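Local coordinates for ferulic acid decarboxylase 1 (PDB 4ZAD), which probably catalyses the reversible decarboxylation of ferulic, p-coumaric and cinnamic acids to their vinyl derivatives, using prenylated FMN as cofactor, at residues 8-13 / 315-320; 22-27 / 51-56; 68-73 / 144-149; 160-165 / 217-222. All coordinates share one frame; numbering follows the deposited sequence.

How the contacts relate
Contact 1 opens first, at 8-13, and closes last, at 315-320, so its long loop encloses the other three, which follow one another in series without crossing. Contact 2 joins 22-27 to 51-56, closing a short beta-alpha-beta loop. Contact 3 runs from 68-73 to 144-149, and contact 4 from 160-165 to 217-222. A four-stranded mixed sheet in the order 22-25, 49-52, 69-71, 317-319 unites contacts 1, 2 and 3; its last strand is contributed from far along the chain. Contact 4 belongs to the large antiparallel sheet and touches contact 1, where Pro319 packs on Tyr160 and Met318 on Phe220. It does not touch contacts 2 or 3.

Contact 1: 8-13 / 315-320; sequences KFRDFI and QAIMPI
Phe9, Arg10 and Ile13 face strand 317-319 from a helical turn whose axis crosses that of the strand at 81° and comes no nearer than 11.2 Å. Phe9 holds CG anti to its backbone N (chi1 177°), which carries the ring toward the strand. Ile317 CB meets the ring edge, 3.9 Å from Phe9 CE2, while Phe9 CZ touches Pro319 CD at 4.1 Å. Ile13 lays its CD1 over one face of the same ring and also meets Ile317 tip to tip, CD1 to CD1, at 3.8 Å. Large apolar residues suit this filling between helix and sheet. Arginine, long and partly exposed, can do two jobs here. Ile317 CD1 sits over a face of the Arg10 guanidinium, 3.8 Å from NE, and Arg10 NH2 gives a weak, strongly bent bond to Gln315 O (2.8 Å, 116° at the hydrogen). The stronger hold on NH2 is the salt bridge to Glu269, with Asp314 O as a further acceptor. A water links Arg10 NH1 to Gln315 OE1. Helix 9-19 packs across, not along, the last strand of the mixed four-stranded sheet, where the side chain of Pro319 lies about 9 Å from that of Ile177, a prenylated FMN-binding residue.

Contact 2: 22-27 / 51-56; sequences LIEIDT and LFNNLK
Ile23, Ile25 and Leu51 form the tightly bonded part of this parallel strand pair. The N-H of Leu51 bonds to Ile23 O at 3.0 Å, and its carbonyl receives Ile25 N at 2.8 Å in an almost straight bond (172° at the hydrogen), so that Leu51 straddles Glu24, its partner in the register. Asn53 N continues the ladder to Ile25 O at 3.1 Å. On one face of the sheet Ile25 and Phe52 lie side by side, and Ile25 CD1 touches Phe52 CE2 at 3.8 Å. A broad aromatic ring suits this site because Val35, Ile38 and Thr39 of helix 34-45 also pack against it. Strand 22-25, that helix and strand 49-52 make up a beta-alpha-beta unit, the helix crossing over to bring the second strand back parallel beside the first. On the other face, Leu51 and Glu24 point the same way: leucine is buried, whereas Glu24 is exposed, its chain bent at chi2 so that OE1 lies 4.2 Å from Leu51 CD2. Past the strands the pairing gives way to polar links. Asn54, its CG anti to the backbone N (chi1 -172°), turns its amide so that ND2 reaches Asp26 O at 3.1 Å, with that oxygen close to the amide plane. A water donates to Ile25 O at 2.7 Å, accepts from Asn54 N at 2.8 Å and reaches Thr27 O weakly, joining the diverging backbones. Thr27 OG1 bonds instead to Lys510 O of the second subunit, whose Tyr511 packs on Ile25 and Thr27.

Contact 3: 68-73 / 144-149; sequences FRILGC and PVPLLH
Phe68 and Pro144 carry this buried contact through a CH-pi interaction. Pro144 CD stands over one face of the Phe68 ring, 3.9 Å from its centroid and 17° off the normal, displaced toward the rim. Phe68 follows a cis peptide bond, and its CG occupies the crowded position between backbone N and carbonyl carbon (chi1 39°), which turns the ring to the loop 144-149. Proline is well suited to such a partner: its rigid ring presents C-H groups beside the nitrogen, which withdraws electrons and makes them slightly positive toward the aromatic face.

The remaining apolar contacts widen the patch. Val145 CG2 approaches the Phe68 ring at its edge, near the ring plane, 4.1 Å from CZ. Ile70, two residues further along the chain, stretches its CD1 to Pro146 CD at 4.2 Å. Isoleucine has the longer branch needed to span to the loop, and valine a short one that fits beside the ring edge.

Polar atoms enter without hydrogen bonding between the segments. The carbonyl oxygen of Pro144 lies 3.3 Å from Phe68 CE1 and 3.9 Å from Ile70 CD1, so it is bordered by aromatic and aliphatic carbon. Further along the loop, Leu148 O bonds to Tyr496 OH of the second subunit.

The contact thus joins strand 69-71 of the N-terminal region to the Rift-related loop between strands 131-134 and 162-166. Strand 69-71 lies between strands 49-52 and 317-319; Phe68 packs on Met318 of the latter, and Leu71 on Phe9 and Ile13 of helix 9-19.

Contact 4: 160-165 / 217-222; sequences YGMWVL and ALCFGV
Trp163 CG anti to its carbonyl carbon (chi1 -63°) and Leu218 CG anti to its backbone N (chi1 168°) bring the two side chains together on one face of the sheet. Leu218 CD1 rests over the centre of the indole's six-membered ring, 3.8 Å from its centroid and 8° off the normal, a CH-pi contact in which a leucine methyl suits the flat, electron-rich face. Tyr305 also stacks on Trp163, and the indole NE1 bonds to the carbonyl of Ala178, a residue of the prenylated FMN site.

The backbones form an antiparallel ladder within the large sheet of the Rift-related domain, which belongs to the FMN-binding clan. Met162 N bonds to Cys219 O at 2.8 Å and Cys219 N returns to Met162 O; Val164 and Ala217 repeat the exchange. Between these hydrogen-bonded pairs lies the non-hydrogen-bonded pair Trp163 and Leu218.

On the opposite face, Val164 CG2 touches Cys219 SG at 3.9 Å, and Met162 CE reaches Val222 CG1 at 4.0 Å. Trp175, another prenylated FMN-binding residue, packs on Met162 and Val164. Glycine suits position 161 because a beta carbon would collide with Cys219 O and Phe220 CD1.

Contact 1: 8-13 / 315-320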
loop_
_atom_site.group_PDB
_atom_site.type_symbol
_atom_site.label_atom_id
_atom_site.label_comp_id
_atom_site.label_asym_id
_atom_site.label_seq_id
_atom_site.Cartn_x
_atom_site.Cartn_y
_atom_site.Cartn_z
ATOM N N LYS A 8 -11.019 25.885 -22.687
ATOM C CA LYS A 8 -12.208 26.606 -22.179
ATOM C C LYS A 8 -12.770 25.894 -20.951
ATOM O O LYS A 8 -13.353 24.819 -21.060
ATOM C CB LYS A 8 -13.307 26.756 -23.271
ATOM C CG LYS A 8 -12.851 27.365 -24.623
ATOM C CD LYS A 8 -13.290 28.817 -24.869
ATOM C CE LYS A 8 -14.348 28.943 -25.977
ATOM N NZ LYS A 8 -14.363 30.329 -26.609
ATOM N N PHE A 9 -12.598 26.504 -19.781
ATOM C CA PHE A 9 -13.045 25.916 -18.512
ATOM C C PHE A 9 -14.481 25.390 -18.620
ATOM O O PHE A 9 -14.806 24.295 -18.161
ATOM C CB PHE A 9 -12.912 26.968 -17.411
ATOM C CG PHE A 9 -13.410 26.522 -16.047
ATOM C CD1 PHE A 9 -12.888 25.399 -15.426
ATOM C CD2 PHE A 9 -14.370 27.281 -15.354
ATOM C CE1 PHE A 9 -13.331 25.026 -14.182
ATOM C CE2 PHE A 9 -14.808 26.887 -14.106
ATOM C CZ PHE A 9 -14.305 25.766 -13.529
ATOM N N ARG A 10 -15.326 26.187 -19.257
ATOM C CA ARG A 10 -16.748 25.879 -19.369
ATOM C C ARG A 10 -17.028 24.773 -20.366
ATOM O O ARG A 10 -18.063 24.135 -20.306
ATOM C CB ARG A 10 -17.537 27.130 -19.723
ATOM C CG ARG A 10 -17.432 28.195 -18.631
ATOM C CD ARG A 10 -18.777 28.793 -18.307
ATOM N NE ARG A 10 -18.723 29.663 -17.141
ATOM C CZ ARG A 10 -19.688 30.504 -16.772
ATOM N NH1 ARG A 10 -20.805 30.578 -17.458
ATOM N NH2 ARG A 10 -19.537 31.260 -15.696
ATOM N N ASP A 11 -16.113 24.533 -21.285
ATOM C CA ASP A 11 -16.235 23.351 -22.144
ATOM C C ASP A 11 -15.814 22.122 -21.367
ATOM O O ASP A 11 -16.342 21.016 -21.586
ATOM C CB ASP A 11 -15.436 23.530 -23.442
ATOM C CG ASP A 11 -16.099 24.515 -24.395
ATOM O OD1 ASP A 11 -17.106 25.120 -23.989
ATOM O OD2 ASP A 11 -15.641 24.668 -25.547
ATOM N N PHE A 12 -14.874 22.323 -20.454
ATOM C CA PHE A 12 -14.445 21.275 -19.535
ATOM C C PHE A 12 -15.627 20.782 -18.696
ATOM O O PHE A 12 -15.904 19.571 -18.627
ATOM C CB PHE A 12 -13.297 21.794 -18.660
ATOM C CG PHE A 12 -12.846 20.834 -17.577
ATOM C CD1 PHE A 12 -12.215 19.641 -17.898
ATOM C CD2 PHE A 12 -13.025 21.157 -16.223
ATOM C CE1 PHE A 12 -11.778 18.779 -16.882
ATOM C CE2 PHE A 12 -12.600 20.301 -15.210
ATOM C CZ PHE A 12 -11.980 19.119 -15.529
ATOM N N ILE A 13 -16.332 21.731 -18.088
ATOM C CA ILE A 13 -17.541 21.445 -17.333
ATOM C C ILE A 13 -18.625 20.723 -18.180
ATOM O O ILE A 13 -19.294 19.805 -17.711
ATOM C CB ILE A 13 -18.076 22.767 -16.716
ATOM C CG1 ILE A 13 -17.131 23.239 -15.593
ATOM C CG2 ILE A 13 -19.485 22.596 -16.172
ATOM C CD1 ILE A 13 -17.432 24.635 -15.082
ATOM N N GLN A 315 -22.084 34.940 -13.688
ATOM C CA GLN A 315 -22.326 33.667 -13.052
ATOM C C GLN A 315 -21.022 32.899 -12.894
ATOM O O GLN A 315 -20.899 31.761 -13.354
ATOM C CB GLN A 315 -23.381 32.863 -13.843
ATOM C CG GLN A 315 -24.700 33.592 -14.054
ATOM C CD GLN A 315 -25.864 32.618 -14.207
ATOM O OE1 GLN A 315 -25.889 31.795 -15.134
ATOM N NE2 GLN A 315 -26.831 32.705 -13.301
ATOM N N ALA A 316 -20.064 33.536 -12.233
ATOM C CA ALA A 316 -18.691 33.052 -12.230
ATOM C C ALA A 316 -18.609 31.745 -11.460
ATOM O O ALA A 316 -19.322 31.539 -10.467
ATOM C CB ALA A 316 -17.715 34.111 -11.652
ATOM N N ILE A 317 -17.757 30.847 -11.943
ATOM C CA ILE A 317 -17.542 29.572 -11.258
ATOM C C ILE A 317 -16.104 29.505 -10.750
ATOM O O ILE A 317 -15.149 29.722 -11.489
ATOM C CB ILE A 317 -17.855 28.349 -12.159
ATOM C CG1 ILE A 317 -19.299 28.422 -12.674
ATOM C CG2 ILE A 317 -17.658 27.061 -11.391
ATOM C CD1 ILE A 317 -19.511 27.630 -13.983
ATOM N N MET A 318 -15.944 29.213 -9.475
ATOM C CA MET A 318 -14.621 29.026 -9.009
ATOM C C MET A 318 -14.235 27.576 -8.792
ATOM O O MET A 318 -14.845 26.886 -7.979
ATOM C CB MET A 318 -14.340 29.803 -7.750
ATOM C CG MET A 318 -12.863 29.696 -7.515
ATOM S SD MET A 318 -12.181 31.005 -6.619
ATOM C CE MET A 318 -12.752 30.490 -4.982
ATOM N N PRO A 319 -13.169 27.126 -9.472
ATOM C CA PRO A 319 -12.665 25.833 -9.106
ATOM C C PRO A 319 -11.887 25.904 -7.807
ATOM O O PRO A 319 -11.380 26.965 -7.411
ATOM C CB PRO A 319 -11.783 25.460 -10.257
ATOM C CG PRO A 319 -11.325 26.749 -10.816
ATOM C CD PRO A 319 -12.368 27.749 -10.536
ATOM N N ILE A 320 -11.813 24.744 -7.157
ATOM C CA ILE A 320 -11.392 24.617 -5.771
ATOM C C ILE A 320 -10.675 23.261 -5.678
ATOM O O ILE A 320 -11.072 22.325 -6.357
ATOM C CB ILE A 320 -12.702 24.752 -4.874
ATOM C CG1 ILE A 320 -13.026 26.245 -4.621
ATOM C CG2 ILE A 320 -12.704 23.929 -3.588
ATOM C CD1 ILE A 320 -11.937 27.069 -3.824
HETATM O O HOH W 1 -23.623 32.201 -17.415
#

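Contact 2: 22-27 / 51-56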
loop_
_atom_site.group_PDB
_atom_site.type_symbol
_atom_site.label_atom_id
_atom_site.label_comp_id
_atom_site.label_asym_id
_atom_site.label_seq_id
_atom_site.Cartn_x
_atom_site.Cartn_y
_atom_site.Cartn_z
ATOM N N LEU A 22 -20.536 14.938 -13.670
ATOM C CA LEU A 22 -20.843 16.204 -12.977
ATOM C C LEU A 22 -22.261 16.217 -12.335
ATOM O O LEU A 22 -23.262 15.893 -12.983
ATOM C CB LEU A 22 -20.752 17.352 -13.965
ATOM C CG LEU A 22 -20.820 18.724 -13.315
ATOM C CD1 LEU A 22 -19.455 19.088 -12.717
ATOM C CD2 LEU A 22 -21.266 19.728 -14.348
ATOM N N ILE A 23 -22.336 16.620 -11.073
ATOM C CA ILE A 23 -23.611 16.813 -10.389
ATOM C C ILE A 23 -23.772 18.270 -10.006
ATOM O O ILE A 23 -22.966 18.786 -9.236
ATOM C CB ILE A 23 -23.671 15.925 -9.123
ATOM C CG1 ILE A 23 -23.808 14.440 -9.534
ATOM C CG2 ILE A 23 -24.821 16.298 -8.237
ATOM C CD1 ILE A 23 -24.980 14.101 -10.542
ATOM N N GLU A 24 -24.768 18.946 -10.573
ATOM C CA GLU A 24 -25.126 20.276 -10.095
ATOM C C GLU A 24 -25.846 20.074 -8.755
ATOM O O GLU A 24 -26.709 19.208 -8.643
ATOM C CB GLU A 24 -26.024 21.070 -11.082
ATOM C CG GLU A 24 -25.578 21.039 -12.580
ATOM C CD GLU A 24 -25.865 22.331 -13.373
ATOM O OE1 GLU A 24 -26.118 23.388 -12.755
ATOM O OE2 GLU A 24 -25.814 22.307 -14.632
ATOM N N ILE A 25 -25.440 20.819 -7.732
ATOM C CA ILE A 25 -26.149 20.852 -6.461
ATOM C C ILE A 25 -26.832 22.206 -6.302
ATOM O O ILE A 25 -26.169 23.249 -6.137
ATOM C CB ILE A 25 -25.227 20.687 -5.265
ATOM C CG1 ILE A 25 -24.460 19.379 -5.341
ATOM C CG2 ILE A 25 -26.025 20.720 -3.987
ATOM C CD1 ILE A 25 -23.352 19.284 -4.310
ATOM N N ASP A 26 -28.159 22.171 -6.341
ATOM C CA ASP A 26 -28.989 23.354 -6.106
ATOM C C ASP A 26 -29.363 23.594 -4.623
ATOM O O ASP A 26 -29.908 24.642 -4.303
ATOM C CB ASP A 26 -30.256 23.268 -6.963
ATOM C CG ASP A 26 -29.947 23.199 -8.443
ATOM O OD1 ASP A 26 -28.764 23.331 -8.811
ATOM O OD2 ASP A 26 -30.887 23.022 -9.241
ATOM N N THR A 27 -29.063 22.653 -3.734
ATOM C CA THR A 27 -29.347 22.814 -2.292
ATOM C C THR A 27 -28.341 23.723 -1.587
ATOM O O THR A 27 -27.118 23.570 -1.732
ATOM C CB THR A 27 -29.264 21.457 -1.569
ATOM O OG1 THR A 27 -30.033 20.506 -2.296
ATOM C CG2 THR A 27 -29.752 21.567 -0.139
ATOM N N LEU A 51 -20.695 20.709 -8.899
ATOM C CA LEU A 51 -20.901 22.102 -9.139
ATOM C C LEU A 51 -21.891 22.626 -8.069
ATOM O O LEU A 51 -23.030 22.154 -7.953
ATOM C CB LEU A 51 -21.431 22.284 -10.548
ATOM C CG LEU A 51 -21.591 23.699 -11.082
ATOM C CD1 LEU A 51 -20.370 24.573 -10.854
ATOM C CD2 LEU A 51 -21.952 23.620 -12.578
ATOM N N PHE A 52 -21.432 23.578 -7.268
ATOM C CA PHE A 52 -22.243 24.168 -6.235
ATOM C C PHE A 52 -22.840 25.434 -6.776
ATOM O O PHE A 52 -22.145 26.441 -6.867
ATOM C CB PHE A 52 -21.386 24.551 -5.048
ATOM C CG PHE A 52 -20.796 23.409 -4.338
ATOM C CD1 PHE A 52 -19.560 22.943 -4.685
ATOM C CD2 PHE A 52 -21.481 22.799 -3.301
ATOM C CE1 PHE A 52 -19.017 21.896 -4.024
ATOM C CE2 PHE A 52 -20.936 21.767 -2.634
ATOM C CZ PHE A 52 -19.700 21.309 -2.996
ATOM N N ASN A 53 -24.127 25.382 -7.132
ATOM C CA ASN A 53 -24.843 26.552 -7.646
ATOM C C ASN A 53 -25.442 27.445 -6.545
ATOM O O ASN A 53 -25.703 28.618 -6.781
ATOM C CB ASN A 53 -25.968 26.132 -8.587
ATOM C CG ASN A 53 -25.488 25.374 -9.826
ATOM O OD1 ASN A 53 -26.228 24.529 -10.344
ATOM N ND2 ASN A 53 -24.289 25.687 -10.325
ATOM N N ASN A 54 -25.680 26.902 -5.354
ATOM C CA ASN A 54 -26.397 27.646 -4.305
ATOM C C ASN A 54 -25.616 27.609 -3.019
ATOM O O ASN A 54 -25.873 26.795 -2.163
ATOM C CB ASN A 54 -27.813 27.059 -4.113
ATOM C CG ASN A 54 -28.721 27.902 -3.164
ATOM O OD1 ASN A 54 -28.357 28.984 -2.676
ATOM N ND2 ASN A 54 -29.918 27.380 -2.918
ATOM N N LEU A 55 -24.630 28.494 -2.925
ATOM C CA LEU A 55 -23.804 28.631 -1.733
ATOM C C LEU A 55 -24.488 29.599 -0.757
ATOM O O LEU A 55 -25.278 30.457 -1.191
ATOM C CB LEU A 55 -22.413 29.135 -2.127
ATOM C CG LEU A 55 -21.407 28.100 -2.657
ATOM C CD1 LEU A 55 -20.099 28.779 -3.077
ATOM C CD2 LEU A 55 -21.116 27.028 -1.624
ATOM N N LYS A 56 -24.223 29.446 0.544
ATOM C CA LYS A 56 -24.817 30.331 1.542
ATOM C C LYS A 56 -24.055 31.621 1.528
ATOM O O LYS A 56 -22.864 31.636 1.837
ATOM C CB LYS A 56 -24.785 29.747 2.963
ATOM C CG LYS A 56 -25.432 30.682 4.054
ATOM C CD LYS A 56 -25.543 29.984 5.439
ATOM C CE LYS A 56 -25.902 30.944 6.618
ATOM N NZ LYS A 56 -24.716 31.305 7.516
HETATM O O HOH W 2 -24.974 24.473 -4.102
#

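Contact 3: 68-73 / 144-149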
loop_
_atom_site.group_PDB
_atom_site.type_symbol
_atom_site.label_atom_id
_atom_site.label_comp_id
_atom_site.label_asym_id
_atom_site.label_seq_id
_atom_site.Cartn_x
_atom_site.Cartn_y
_atom_site.Cartn_z
ATOM N N PHE A 68 -19.863 33.843 -5.958
ATOM C CA PHE A 68 -19.555 32.979 -7.114
ATOM C C PHE A 68 -20.099 31.593 -6.756
ATOM O O PHE A 68 -20.491 31.356 -5.596
ATOM C CB PHE A 68 -18.056 32.911 -7.404
ATOM C CG PHE A 68 -17.210 32.855 -6.179
ATOM C CD1 PHE A 68 -17.063 31.673 -5.480
ATOM C CD2 PHE A 68 -16.565 33.989 -5.724
ATOM C CE1 PHE A 68 -16.301 31.616 -4.324
ATOM C CE2 PHE A 68 -15.798 33.962 -4.575
ATOM C CZ PHE A 68 -15.664 32.779 -3.859
ATOM N N ARG A 69 -20.160 30.709 -7.749
ATOM C CA ARG A 69 -20.418 29.274 -7.517
ATOM C C ARG A 69 -19.083 28.605 -7.317
ATOM O O ARG A 69 -18.054 29.201 -7.607
ATOM C CB ARG A 69 -21.078 28.612 -8.734
ATOM C CG ARG A 69 -22.568 28.943 -8.927
ATOM C CD ARG A 69 -22.882 29.524 -10.320
ATOM N NE ARG A 69 -23.047 28.508 -11.365
ATOM C CZ ARG A 69 -22.955 28.749 -12.674
ATOM N NH1 ARG A 69 -22.662 29.953 -13.133
ATOM N NH2 ARG A 69 -23.133 27.772 -13.542
ATOM N N ILE A 70 -19.100 27.356 -6.862
ATOM C CA ILE A 70 -17.872 26.553 -6.736
ATOM C C ILE A 70 -17.964 25.232 -7.507
ATOM O O ILE A 70 -18.934 24.491 -7.348
ATOM C CB ILE A 70 -17.496 26.295 -5.253
ATOM C CG1 ILE A 70 -17.091 27.623 -4.589
ATOM C CG2 ILE A 70 -16.340 25.246 -5.141
ATOM C CD1 ILE A 70 -16.953 27.535 -3.074
ATOM N N LEU A 71 -16.981 24.953 -8.370
ATOM C CA LEU A 71 -16.786 23.598 -8.907
ATOM C C LEU A 71 -15.757 22.951 -8.017
ATOM O O LEU A 71 -14.719 23.548 -7.751
ATOM C CB LEU A 71 -16.256 23.619 -10.339
ATOM C CG LEU A 71 -15.996 22.240 -10.941
ATOM C CD1 LEU A 71 -17.268 21.418 -10.946
ATOM C CD2 LEU A 71 -15.419 22.330 -12.339
ATOM N N GLY A 72 -16.025 21.732 -7.565
ATOM C CA GLY A 72 -15.073 20.994 -6.735
ATOM C C GLY A 72 -14.534 19.713 -7.373
ATOM O O GLY A 72 -15.111 19.175 -8.290
ATOM N N CYS A 73 -13.416 19.211 -6.892
ATOM C CA CYS A 73 -12.872 17.983 -7.453
ATOM C C CYS A 73 -12.532 18.001 -8.934
ATOM O O CYS A 73 -12.688 16.981 -9.585
ATOM C CB CYS A 73 -13.859 16.847 -7.237
ATOM S SG CYS A 73 -14.152 16.628 -5.588
ATOM N N PRO A 144 -18.258 34.077 -0.780
ATOM C CA PRO A 144 -18.397 32.747 -0.221
ATOM C C PRO A 144 -17.138 31.907 -0.439
ATOM O O PRO A 144 -17.139 30.928 -1.212
ATOM C CB PRO A 144 -19.572 32.187 -0.991
ATOM C CG PRO A 144 -19.457 32.794 -2.312
ATOM C CD PRO A 144 -18.765 34.115 -2.156
ATOM N N VAL A 145 -16.090 32.308 0.277
ATOM C CA VAL A 145 -14.794 31.659 0.282
ATOM C C VAL A 145 -14.903 30.603 1.349
ATOM O O VAL A 145 -15.343 30.889 2.463
ATOM C CB VAL A 145 -13.678 32.689 0.613
ATOM C CG1 VAL A 145 -12.303 32.040 0.734
ATOM C CG2 VAL A 145 -13.675 33.795 -0.439
ATOM N N PRO A 146 -14.546 29.371 1.015
ATOM C CA PRO A 146 -14.741 28.273 1.956
ATOM C C PRO A 146 -13.720 28.203 3.075
ATOM O O PRO A 146 -12.572 28.623 2.882
ATOM C CB PRO A 146 -14.581 27.029 1.082
ATOM C CG PRO A 146 -13.764 27.464 -0.078
ATOM C CD PRO A 146 -14.085 28.905 -0.307
ATOM N N LEU A 147 -14.134 27.648 4.220
ATOM C CA LEU A 147 -13.210 27.152 5.229
ATOM C C LEU A 147 -13.145 25.625 5.058
ATOM O O LEU A 147 -14.013 24.835 5.527
ATOM C CB LEU A 147 -13.668 27.536 6.623
ATOM C CG LEU A 147 -12.702 27.249 7.777
ATOM C CD1 LEU A 147 -11.789 28.433 7.972
ATOM C CD2 LEU A 147 -13.478 26.959 9.060
ATOM N N LEU A 148 -12.101 25.216 4.356
ATOM C CA LEU A 148 -12.049 23.898 3.773
ATOM C C LEU A 148 -11.836 22.816 4.814
ATOM O O LEU A 148 -12.452 21.741 4.722
ATOM C CB LEU A 148 -10.946 23.856 2.715
ATOM C CG LEU A 148 -11.280 24.653 1.477
ATOM C CD1 LEU A 148 -10.084 24.735 0.534
ATOM C CD2 LEU A 148 -12.523 23.971 0.808
ATOM N N HIS A 149 -10.974 23.100 5.789
ATOM C CA HIS A 149 -10.711 22.161 6.855
ATOM C C HIS A 149 -10.813 22.815 8.228
ATOM O O HIS A 149 -10.333 23.913 8.404
ATOM C CB HIS A 149 -9.307 21.567 6.772
ATOM C CG HIS A 149 -8.788 21.346 5.396
ATOM N ND1 HIS A 149 -8.352 22.373 4.587
ATOM C CD2 HIS A 149 -8.512 20.202 4.732
ATOM C CE1 HIS A 149 -7.892 21.870 3.460
ATOM N NE2 HIS A 149 -7.974 20.554 3.525
#

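Contact 4: 160-165 / 217-222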
loop_
_atom_site.group_PDB
_atom_site.type_symbol
_atom_site.label_atom_id
_atom_site.label_comp_id
_atom_site.label_asym_id
_atom_site.label_seq_id
_atom_site.Cartn_x
_atom_site.Cartn_y
_atom_site.Cartn_z
ATOM N N TYR A 160 -7.128 26.864 -6.698
ATOM C CA TYR A 160 -7.101 26.293 -8.046
ATOM C C TYR A 160 -7.197 27.353 -9.132
ATOM O O TYR A 160 -7.753 27.132 -10.223
ATOM C CB TYR A 160 -8.209 25.233 -8.201
ATOM C CG TYR A 160 -7.923 24.129 -9.222
ATOM C CD1 TYR A 160 -7.148 23.044 -8.894
ATOM C CD2 TYR A 160 -8.469 24.170 -10.516
ATOM C CE1 TYR A 160 -6.906 22.021 -9.839
ATOM C CE2 TYR A 160 -8.249 23.160 -11.441
ATOM C CZ TYR A 160 -7.465 22.088 -11.088
ATOM O OH TYR A 160 -7.238 21.084 -11.980
ATOM N N GLY A 161 -6.622 28.506 -8.834
ATOM C CA GLY A 161 -6.444 29.547 -9.800
ATOM C C GLY A 161 -4.960 29.727 -9.926
ATOM O O GLY A 161 -4.181 29.050 -9.227
ATOM N N MET A 162 -4.587 30.705 -10.757
ATOM C CA MET A 162 -3.238 30.809 -11.321
ATOM C C MET A 162 -2.633 32.167 -11.042
ATOM O O MET A 162 -3.253 33.173 -11.319
ATOM C CB MET A 162 -3.377 30.616 -12.821
ATOM C CG MET A 162 -2.148 30.727 -13.648
ATOM S SD MET A 162 -2.554 30.368 -15.394
ATOM C CE MET A 162 -3.124 31.951 -16.015
ATOM N N TRP A 163 -1.414 32.191 -10.507
ATOM C CA TRP A 163 -0.736 33.459 -10.240
ATOM C C TRP A 163 0.064 33.716 -11.463
ATOM O O TRP A 163 0.758 32.817 -11.928
ATOM C CB TRP A 163 0.240 33.391 -9.058
ATOM C CG TRP A 163 -0.341 33.091 -7.723
ATOM C CD1 TRP A 163 -0.320 31.907 -7.079
ATOM C CD2 TRP A 163 -1.007 34.007 -6.859
ATOM N NE1 TRP A 163 -0.952 32.012 -5.869
ATOM C CE2 TRP A 163 -1.383 33.301 -5.714
ATOM C CE3 TRP A 163 -1.358 35.345 -6.965
ATOM C CZ2 TRP A 163 -2.055 33.897 -4.665
ATOM C CZ3 TRP A 163 -2.049 35.927 -5.929
ATOM C CH2 TRP A 163 -2.384 35.208 -4.795
ATOM N N VAL A 164 -0.044 34.951 -11.958
ATOM C CA VAL A 164 0.717 35.430 -13.077
ATOM C C VAL A 164 1.664 36.462 -12.526
ATOM O O VAL A 164 1.207 37.502 -12.032
ATOM C CB VAL A 164 -0.226 36.098 -14.103
ATOM C CG1 VAL A 164 0.564 36.647 -15.331
ATOM C CG2 VAL A 164 -1.361 35.135 -14.502
ATOM N N LEU A 165 2.966 36.163 -12.562
ATOM C CA LEU A 165 4.016 37.095 -12.158
ATOM C C LEU A 165 5.004 37.151 -13.297
ATOM O O LEU A 165 5.261 36.138 -13.937
ATOM C CB LEU A 165 4.711 36.634 -10.861
ATOM C CG LEU A 165 4.238 37.147 -9.470
ATOM C CD1 LEU A 165 2.756 37.512 -9.419
ATOM C CD2 LEU A 165 4.501 36.138 -8.354
ATOM N N ALA A 217 -1.481 39.019 -11.324
ATOM C CA ALA A 217 -2.875 38.651 -11.579
ATOM C C ALA A 217 -3.080 37.276 -10.964
ATOM O O ALA A 217 -2.143 36.506 -10.825
ATOM C CB ALA A 217 -3.222 38.639 -13.079
ATOM N N LEU A 218 -4.294 37.014 -10.536
ATOM C CA LEU A 218 -4.669 35.786 -9.928
ATOM C C LEU A 218 -5.939 35.410 -10.653
ATOM O O LEU A 218 -6.923 36.122 -10.546
ATOM C CB LEU A 218 -4.952 35.981 -8.436
ATOM C CG LEU A 218 -5.653 34.763 -7.775
ATOM C CD1 LEU A 218 -4.739 33.463 -7.863
ATOM C CD2 LEU A 218 -6.087 35.044 -6.353
ATOM N N CYS A 219 -5.910 34.297 -11.387
ATOM C CA CYS A 219 -6.926 33.986 -12.406
ATOM C C CYS A 219 -7.669 32.733 -12.026
ATOM O O CYS A 219 -7.048 31.709 -11.776
ATOM C CB CYS A 219 -6.262 33.822 -13.772
ATOM S SG CYS A 219 -5.215 35.257 -14.306
ATOM N N PHE A 220 -8.994 32.796 -11.965
ATOM C CA PHE A 220 -9.804 31.595 -11.597
ATOM C C PHE A 220 -10.578 31.089 -12.798
ATOM O O PHE A 220 -11.063 31.888 -13.612
ATOM C CB PHE A 220 -10.770 31.907 -10.457
ATOM C CG PHE A 220 -10.091 32.369 -9.218
ATOM C CD1 PHE A 220 -9.504 31.470 -8.369
ATOM C CD2 PHE A 220 -10.024 33.696 -8.909
ATOM C CE1 PHE A 220 -8.846 31.896 -7.245
ATOM C CE2 PHE A 220 -9.367 34.127 -7.786
ATOM C CZ PHE A 220 -8.786 33.231 -6.957
ATOM N N GLY A 221 -10.660 29.772 -12.937
ATOM C CA GLY A 221 -11.353 29.185 -14.080
ATOM C C GLY A 221 -10.634 29.425 -15.385
ATOM O O GLY A 221 -11.234 29.630 -16.417
ATOM N N VAL A 222 -9.321 29.390 -15.338
ATOM C CA VAL A 222 -8.507 29.572 -16.532
ATOM C C VAL A 222 -8.647 28.361 -17.439
ATOM O O VAL A 222 -9.291 27.406 -17.073
ATOM C CB VAL A 222 -7.021 29.721 -16.157
ATOM C CG1 VAL A 222 -6.838 30.826 -15.027
ATOM C CG2 VAL A 222 -6.476 28.384 -15.759
#